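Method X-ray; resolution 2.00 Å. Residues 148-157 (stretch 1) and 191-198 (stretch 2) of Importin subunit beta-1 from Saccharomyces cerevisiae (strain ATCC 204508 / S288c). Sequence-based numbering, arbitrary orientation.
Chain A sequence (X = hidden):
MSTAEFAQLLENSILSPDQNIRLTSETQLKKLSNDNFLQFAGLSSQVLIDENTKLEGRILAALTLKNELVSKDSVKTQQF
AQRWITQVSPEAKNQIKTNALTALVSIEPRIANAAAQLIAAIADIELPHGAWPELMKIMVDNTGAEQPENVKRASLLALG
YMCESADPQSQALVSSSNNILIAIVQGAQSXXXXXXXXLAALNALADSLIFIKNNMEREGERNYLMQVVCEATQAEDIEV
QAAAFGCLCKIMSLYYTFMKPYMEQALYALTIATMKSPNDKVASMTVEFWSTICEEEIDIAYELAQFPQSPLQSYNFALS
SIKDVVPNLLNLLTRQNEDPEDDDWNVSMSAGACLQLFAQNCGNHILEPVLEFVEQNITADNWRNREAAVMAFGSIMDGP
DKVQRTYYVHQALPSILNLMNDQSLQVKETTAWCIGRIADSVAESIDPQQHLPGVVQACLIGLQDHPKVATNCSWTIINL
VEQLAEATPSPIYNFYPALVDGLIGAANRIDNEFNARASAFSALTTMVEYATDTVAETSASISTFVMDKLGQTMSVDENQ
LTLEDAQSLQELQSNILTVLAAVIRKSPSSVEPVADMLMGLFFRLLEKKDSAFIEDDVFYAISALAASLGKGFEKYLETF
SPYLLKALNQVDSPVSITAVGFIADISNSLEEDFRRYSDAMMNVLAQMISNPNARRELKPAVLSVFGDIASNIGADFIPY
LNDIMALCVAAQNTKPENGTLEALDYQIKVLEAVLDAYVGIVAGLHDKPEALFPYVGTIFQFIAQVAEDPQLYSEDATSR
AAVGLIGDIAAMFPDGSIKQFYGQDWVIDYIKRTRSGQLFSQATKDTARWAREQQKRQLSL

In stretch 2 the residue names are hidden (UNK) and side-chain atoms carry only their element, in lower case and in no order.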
# COMPACT_ATOMS: atom_id res chain seq x y z
N PRO A 148 -37.53 11.78 15.69
CA PRO A 148 -37.73 10.39 15.25
C PRO A 148 -36.44 9.77 14.72
O PRO A 148 -35.48 10.45 14.37
CB PRO A 148 -38.78 10.51 14.14
CG PRO A 148 -38.73 11.91 13.69
CD PRO A 148 -38.32 12.73 14.88
N GLU A 149 -36.46 8.43 14.66
CA GLU A 149 -35.24 7.68 14.40
C GLU A 149 -34.67 7.97 13.02
O GLU A 149 -33.45 8.10 12.86
CB GLU A 149 -35.51 6.18 14.54
CG GLU A 149 -34.26 5.32 14.35
CD GLU A 149 -34.58 3.85 14.22
OE1 GLU A 149 -35.30 3.32 15.09
OE2 GLU A 149 -34.12 3.22 13.24
N ASN A 150 -35.53 8.04 12.00
CA ASN A 150 -35.03 8.24 10.64
C ASN A 150 -34.37 9.61 10.48
O ASN A 150 -33.39 9.74 9.74
CB ASN A 150 -36.17 8.07 9.63
CG ASN A 150 -37.26 9.11 9.78
OD1 ASN A 150 -37.88 9.24 10.84
ND2 ASN A 150 -37.50 9.87 8.72
N VAL A 151 -34.88 10.63 11.17
CA VAL A 151 -34.29 11.96 11.06
C VAL A 151 -32.93 11.99 11.73
O VAL A 151 -31.95 12.51 11.18
CB VAL A 151 -35.26 13.00 11.65
CG1 VAL A 151 -34.61 14.37 11.73
CG2 VAL A 151 -36.53 13.05 10.82
N LYS A 152 -32.84 11.42 12.94
CA LYS A 152 -31.55 11.28 13.60
C LYS A 152 -30.55 10.57 12.70
O LYS A 152 -29.43 11.05 12.47
CB LYS A 152 -31.72 10.49 14.90
CG LYS A 152 -32.50 11.19 15.99
CD LYS A 152 -32.84 10.21 17.11
CE LYS A 152 -33.27 10.93 18.39
NZ LYS A 152 -33.61 9.96 19.46
N ARG A 153 -30.93 9.40 12.19
CA ARG A 153 -30.00 8.56 11.47
C ARG A 153 -29.56 9.21 10.16
O ARG A 153 -28.38 9.22 9.82
CB ARG A 153 -30.63 7.19 11.20
CG ARG A 153 -29.65 6.02 11.22
CD ARG A 153 -28.78 5.98 9.96
NE ARG A 153 -29.54 5.59 8.78
CZ ARG A 153 -29.78 4.33 8.42
NH1 ARG A 153 -29.32 3.32 9.15
NH2 ARG A 153 -30.49 4.08 7.32
N ALA A 154 -30.52 9.77 9.41
CA ALA A 154 -30.18 10.41 8.14
C ALA A 154 -29.26 11.60 8.37
O ALA A 154 -28.31 11.83 7.61
CB ALA A 154 -31.45 10.83 7.41
N SER A 155 -29.52 12.38 9.43
CA SER A 155 -28.67 13.53 9.70
C SER A 155 -27.26 13.09 10.10
O SER A 155 -26.27 13.70 9.68
CB SER A 155 -29.31 14.40 10.77
OG SER A 155 -30.59 14.82 10.34
N LEU A 156 -27.15 12.01 10.89
CA LEU A 156 -25.84 11.49 11.25
C LEU A 156 -25.09 10.97 10.02
O LEU A 156 -23.88 11.18 9.90
CB LEU A 156 -25.98 10.38 12.30
CG LEU A 156 -26.49 10.88 13.67
CD1 LEU A 156 -26.93 9.74 14.56
CD2 LEU A 156 -25.41 11.68 14.36
N LEU A 157 -25.79 10.31 9.11
CA LEU A 157 -25.18 9.94 7.83
C LEU A 157 -24.63 11.17 7.12
O LEU A 157 -23.49 11.16 6.64
CB LEU A 157 -26.18 9.23 6.93
CG LEU A 157 -26.67 7.85 7.35
CD1 LEU A 157 -27.56 7.29 6.26
CD2 LEU A 157 -25.51 6.91 7.64
N UNK A 191 -28.00 7.37 26.46
CA UNK A 191 -29.44 7.57 26.52
C UNK A 191 -30.13 7.25 25.19
O UNK A 191 -31.34 6.98 25.20
c UNK A 191 -29.77 9.00 26.93
o UNK A 191 -29.01 9.92 26.14
c UNK A 191 -29.45 9.22 28.41
N UNK A 192 -29.42 7.29 24.07
CA UNK A 192 -30.05 7.04 22.78
C UNK A 192 -30.50 5.59 22.68
O UNK A 192 -29.73 4.67 22.95
c UNK A 192 -30.95 7.58 19.93
c UNK A 192 -29.09 7.38 21.64
o UNK A 192 -31.87 6.82 19.56
c UNK A 192 -29.60 6.96 20.27
o UNK A 192 -31.08 8.82 20.02
N UNK A 193 -31.75 5.39 22.26
CA UNK A 193 -32.40 4.09 22.30
C UNK A 193 -32.18 3.26 21.04
O UNK A 193 -32.27 2.03 21.11
o UNK A 193 -34.12 4.94 23.78
c UNK A 193 -33.91 4.27 22.53
c UNK A 193 -34.64 2.93 22.56
N UNK A 194 -31.90 3.89 19.91
CA UNK A 194 -31.83 3.18 18.64
C UNK A 194 -30.41 2.72 18.37
O UNK A 194 -29.48 3.55 18.31
c UNK A 194 -32.32 4.07 17.50
o UNK A 194 -32.00 3.48 16.25
N UNK A 195 -30.23 1.41 18.18
CA UNK A 195 -28.91 0.89 17.84
C UNK A 195 -28.43 1.45 16.51
O UNK A 195 -27.24 1.75 16.36
c UNK A 195 -29.32 -1.28 19.12
n UNK A 195 -29.07 -4.86 20.50
c UNK A 195 -29.24 -2.80 19.06
c UNK A 195 -28.95 -0.64 17.79
c UNK A 195 -29.48 -3.42 20.44
N UNK A 196 -29.33 1.58 15.53
CA UNK A 196 -28.94 2.18 14.26
C UNK A 196 -28.41 3.59 14.46
O UNK A 196 -27.42 3.99 13.83
c UNK A 196 -30.13 2.19 13.30
N UNK A 197 -29.04 4.36 15.36
CA UNK A 197 -28.62 5.74 15.58
C UNK A 197 -27.27 5.79 16.27
O UNK A 197 -26.40 6.58 15.89
c UNK A 197 -29.21 7.92 16.71
c UNK A 197 -29.70 6.51 16.37
c UNK A 197 -30.99 6.60 15.57
N UNK A 198 -27.06 4.96 17.30
CA UNK A 198 -25.76 4.94 17.97
C UNK A 198 -24.67 4.52 17.01
O UNK A 198 -23.56 5.08 17.03
n UNK A 198 -24.96 2.76 23.96
c UNK A 198 -24.56 3.91 23.43
n UNK A 198 -23.58 4.59 24.00
c UNK A 198 -26.62 4.47 20.35
c UNK A 198 -26.23 3.72 21.62
c UNK A 198 -25.79 4.00 19.17
n UNK A 198 -25.14 4.38 22.33
O HOH W 1 -34.14 6.89 17.99
O HOH W 2 -26.98 2.91 11.26

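Position 191 opens the stretch with a carbon at CB that carries one oxygen and one carbon. That branched hydroxyl is threonine, and Thr-191 stays beyond the reach of stretch 1.

At position 192 three carbons run in a row and the third carries two oxygens, a carboxylate. The side chain sets out toward stretch 1, and one oxygen lies 2.8 Å from NZ of Lys-152, the distance of a salt bridge. Two carbons before the carboxylate carbon make it Glu-192, and the bonded oxygen is OE1. Its OE2 receives a water that also sits 3.4 Å from Lys-152 NZ, a weak bond, so direct and water-mediated links join the same two side chains.

Position 193 repeats the pattern of one carbon bearing an oxygen and a carbon. Thr-193 is exposed, points sideways and touches nothing on stretch 1.

Position 194 has one carbon and then one oxygen, which lies 3.3 Å from CD of Glu-149. This is Ser-194, the N-cap of the helix that follows. Its backbone N donates to Glu-192 OE2 at 3.0 Å, so the acid that meets the lysine also braces the turn before the helix.

Position 195 is four carbons in a row ending in nitrogen, the chain of a lysine. Lys-195 points away and leaves the contact free.

Position 196 has a single carbon, CB, aimed toward stretch 1 and 4.1 Å from Glu-149 OE2. A lone CB means Ala-196. Its O accepts from a water at 2.8 Å, and that water accepts from Arg-153 NH1 at 3.2 Å.

At position 197 one carbon carries two more, with no heteroatom. One branch lies 3.7 Å from CG of Glu-149, the other 3.6 Å from CD1 of Leu-156. The beta-branched hydrocarbon is Val-197, these atoms being CG2 and CG1. Its backbone N donates to Ser-194 OG at 3.2 Å, the capping bond.

Position 198 shows three carbons, a nitrogen, and a carbon with two more nitrogens: a guanidinium, hence Arg-198. It points away and finds its partners elsewhere in the structure.

The contact works around one knob. Val-197 sits among Glu-149, Lys-152, Arg-153 and Leu-156, a hole made by residues on two successive turns of helix, and the CA atoms of Arg-153 and Val-197 come within 5.2 Å. Small Ala-196 beside it accompanies this close approach. Polar groups frame the apolar centre: the Lys-152 to Glu-192 salt bridge and the Arg-153 water bridge. The rule is a compact knob for packing, with charge pairing and water around it.

Stretch 2 (191-198) TETSKAVR
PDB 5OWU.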